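PDB 6RA3: putative dioxygenase (1H-3-hydroxy-4-oxoquinaldine 2,4-dioxygenase) from Mycobacteroides abscessus subsp. abscessus, which cleaves the Pseudomonas quinolone signal (PQS) with dioxygen, giving N-octanoylanthranilate and carbon monoxide, in the degradation of this quorum-sensing molecule. Local coordinates for residues G98-L103 and M198-A203. Sequence-based numbering, arbitrary orientation.
Sequences GGWAAL and MRRMEA
Leu103 and Arg200 share most of this contact: Arg200 packs its CD against Leu103 CB, 3.9 Å away. Arg200 sets off with CG anti to its own backbone nitrogen (chi1 -158°) and then bends at chi2 (-78°), which carries the guanidinium over to helix 99-109, where one of its faces lies over Leu103 O. A water held in the guanidinium plane at its edge accepts from Arg200 NE (2.9 Å) and donates to Trp100 O (2.9 Å), so a single water links the two helices. Arg200 NH2 also makes salt bridges to Glu104 and Asp107, which would largely offset the charge of this buried arginine, and Trp194 adds a cation-pi contact. Farther along the leucine, CD1 rests against Met201 CG at 4.1 Å, the two side chains crossing at a slant. Trp100 CZ3 reaches Arg200 CB at 4.1 Å, while its indole meets the ring of His97, the probable substrate-binding histidine. The axes of segments 99-103 and 198-202 run almost parallel (5°), 10.9 Å apart at closest approach, so the backbones do not touch. By its place after strand 90-95, helix 99-109 follows the nucleophile elbow of the alpha/beta-hydrolase fold; helix 197-202, preceding strand 209-214, packs beside it.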
ATOM      1  N   GLY A  98      11.941 -18.361 -11.512  1.00 36.02           N
ATOM      2  CA  GLY A  98      11.984 -18.511 -10.064  1.00 36.47           C
ATOM      3  C   GLY A  98      12.160 -19.957  -9.627  1.00 32.19           C
ATOM      4  O   GLY A  98      12.676 -20.213  -8.526  1.00 30.25           O
ATOM      5  N   GLY A  99      11.776 -20.916 -10.492  1.00 40.51           N
ATOM      6  CA  GLY A  99      12.030 -22.328 -10.209  1.00 34.08           C
ATOM      7  C   GLY A  99      13.460 -22.611  -9.811  1.00 35.03           C
ATOM      8  O   GLY A  99      13.725 -23.483  -8.975  1.00 30.61           O
ATOM      9  N   TRP A 100      14.414 -21.868 -10.387  1.00 28.94           N
ATOM     10  CA  TRP A 100      15.801 -22.135 -10.059  1.00 26.58           C
ATOM     11  C   TRP A 100      16.081 -21.872  -8.599  1.00 32.99           C
ATOM     12  O   TRP A 100      16.836 -22.620  -7.973  1.00 28.69           O
ATOM     13  CB  TRP A 100      16.749 -21.297 -10.927  1.00 35.54           C
ATOM     14  CG  TRP A 100      16.726 -21.601 -12.372  1.00 36.24           C
ATOM     15  CD1 TRP A 100      16.007 -20.955 -13.336  1.00 36.10           C
ATOM     16  CD2 TRP A 100      17.484 -22.620 -13.049  1.00 39.65           C
ATOM     17  NE1 TRP A 100      16.266 -21.512 -14.573  1.00 36.41           N
ATOM     18  CE2 TRP A 100      17.157 -22.542 -14.422  1.00 39.95           C
ATOM     19  CE3 TRP A 100      18.404 -23.588 -12.628  1.00 39.73           C
ATOM     20  CZ2 TRP A 100      17.724 -23.396 -15.384  1.00 41.69           C
ATOM     21  CZ3 TRP A 100      18.970 -24.436 -13.599  1.00 38.79           C
ATOM     22  CH2 TRP A 100      18.614 -24.324 -14.949  1.00 35.66           C
ATOM     23  N   ALA A 101      15.531 -20.773  -8.045  1.00 32.46           N
ATOM     24  CA  ALA A 101      15.716 -20.483  -6.629  1.00 36.30           C
ATOM     25  C   ALA A 101      14.963 -21.481  -5.767  1.00 28.49           C
ATOM     26  O   ALA A 101      15.469 -21.921  -4.727  1.00 31.28           O
ATOM     27  CB  ALA A 101      15.251 -19.062  -6.327  1.00 34.91           C
ATOM     28  N   ALA A 102      13.752 -21.843  -6.188  1.00 30.37           N
ATOM     29  CA  ALA A 102      12.977 -22.855  -5.458  1.00 38.36           C
ATOM     30  C   ALA A 102      13.761 -24.158  -5.297  1.00 42.64           C
ATOM     31  O   ALA A 102      13.763 -24.764  -4.219  1.00 35.69           O
ATOM     32  CB  ALA A 102      11.653 -23.117  -6.180  1.00 39.56           C
ATOM     33  N   LEU A 103      14.464 -24.596  -6.352  1.00 45.07           N
ATOM     34  CA  LEU A 103      15.245 -25.831  -6.246  1.00 45.76           C
ATOM     35  C   LEU A 103      16.488 -25.628  -5.387  1.00 42.30           C
ATOM     36  O   LEU A 103      16.879 -26.517  -4.621  1.00 40.91           O
ATOM     37  CB  LEU A 103      15.599 -26.324  -7.646  1.00 42.10           C
ATOM     38  CG  LEU A 103      14.335 -26.607  -8.465  1.00 47.47           C
ATOM     39  CD1 LEU A 103      14.616 -26.792  -9.935  1.00 46.10           C
ATOM     40  CD2 LEU A 103      13.654 -27.854  -7.905  1.00 52.12           C
ATOM     41  N   MET A 198      16.236 -30.052 -15.211  1.00 52.49           N
ATOM     42  CA  MET A 198      16.153 -31.473 -14.876  1.00 50.96           C
ATOM     43  C   MET A 198      17.489 -31.997 -14.375  1.00 54.68           C
ATOM     44  O   MET A 198      17.542 -32.757 -13.395  1.00 50.63           O
ATOM     45  CB  MET A 198      15.681 -32.264 -16.082  1.00 45.11           C
ATOM     46  CG  MET A 198      14.215 -32.012 -16.409  1.00 49.08           C
ATOM     47  SD  MET A 198      13.631 -32.937 -17.833  1.00 44.36           S
ATOM     48  CE  MET A 198      11.836 -32.966 -17.629  1.00 44.91           C
ATOM     49  N   ARG A 199      18.586 -31.587 -15.015  1.00 53.89           N
ATOM     50  CA  ARG A 199      19.900 -31.958 -14.509  1.00 57.79           C
ATOM     51  C   ARG A 199      20.147 -31.329 -13.145  1.00 54.28           C
ATOM     52  O   ARG A 199      20.716 -31.969 -12.246  1.00 47.93           O
ATOM     53  CB  ARG A 199      20.982 -31.567 -15.521  1.00 60.72           C
ATOM     54  CG  ARG A 199      21.019 -32.506 -16.736  1.00 63.66           C
ATOM     55  CD  ARG A 199      22.031 -32.077 -17.795  1.00 75.86           C
ATOM     56  NE  ARG A 199      23.419 -32.164 -17.330  1.00 86.28           N
ATOM     57  CZ  ARG A 199      24.099 -33.303 -17.174  1.00 92.17           C
ATOM     58  NH1 ARG A 199      23.521 -34.472 -17.431  1.00 99.45           N
ATOM     59  NH2 ARG A 199      25.357 -33.275 -16.748  1.00 96.05           N
ATOM     60  N   ARG A 200      19.703 -30.081 -12.950  1.00 54.52           N
ATOM     61  CA  ARG A 200      19.789 -29.503 -11.612  1.00 48.23           C
ATOM     62  C   ARG A 200      19.034 -30.380 -10.609  1.00 44.48           C
ATOM     63  O   ARG A 200      19.546 -30.674  -9.519  1.00 40.14           O
ATOM     64  CB  ARG A 200      19.264 -28.058 -11.610  1.00 42.64           C
ATOM     65  CG  ARG A 200      19.786 -27.210 -10.423  1.00 42.36           C
ATOM     66  CD  ARG A 200      19.059 -27.490  -9.088  1.00 41.12           C
ATOM     67  NE  ARG A 200      19.749 -26.882  -7.942  1.00 38.78           N
ATOM     68  CZ  ARG A 200      20.561 -27.529  -7.108  1.00 44.32           C
ATOM     69  NH1 ARG A 200      20.780 -28.831  -7.257  1.00 39.19           N
ATOM     70  NH2 ARG A 200      21.157 -26.871  -6.119  1.00 44.51           N
ATOM     71  N   MET A 201      17.834 -30.848 -10.981  1.00 40.72           N
ATOM     72  CA  MET A 201      17.036 -31.685 -10.070  1.00 49.83           C
ATOM     73  C   MET A 201      17.732 -33.004  -9.728  1.00 53.82           C
ATOM     74  O   MET A 201      17.682 -33.459  -8.572  1.00 44.18           O
ATOM     75  CB  MET A 201      15.669 -31.976 -10.675  1.00 48.67           C
ATOM     76  CG  MET A 201      14.802 -30.748 -10.821  1.00 47.43           C
ATOM     77  SD  MET A 201      13.143 -31.153 -11.293  1.00 48.49           S
ATOM     78  CE  MET A 201      12.855 -30.462 -12.901  1.00 42.08           C
ATOM     79  N   GLU A 202      18.355 -33.653 -10.726  1.00 53.38           N
ATOM     80  CA  GLU A 202      19.046 -34.913 -10.469  1.00 47.81           C
ATOM     81  C   GLU A 202      20.261 -34.718  -9.575  1.00 51.48           C
ATOM     82  O   GLU A 202      20.713 -35.679  -8.936  1.00 47.92           O
ATOM     83  CB  GLU A 202      19.461 -35.579 -11.784  1.00 50.09           C
ATOM     84  CG  GLU A 202      18.307 -35.833 -12.765  1.00 55.07           C
ATOM     85  CD  GLU A 202      18.752 -36.587 -14.026  1.00 64.73           C
ATOM     86  OE1 GLU A 202      19.010 -37.805 -13.931  1.00 77.36           O
ATOM     87  OE2 GLU A 202      18.841 -35.965 -15.111  1.00 66.30           O
ATOM     88  N   ALA A 203      20.787 -33.498  -9.493  1.00 47.99           N
ATOM     89  CA  ALA A 203      21.890 -33.215  -8.589  1.00 45.77           C
ATOM     90  C   ALA A 203      21.444 -32.989  -7.144  1.00 47.27           C
ATOM     91  O   ALA A 203      22.299 -32.759  -6.278  1.00 45.25           O
ATOM     92  CB  ALA A 203      22.657 -31.997  -9.094  1.00 45.37           C
TER
HETATM   93  O   HOH W   1      19.203 -24.080  -8.635  1.00 41.28           O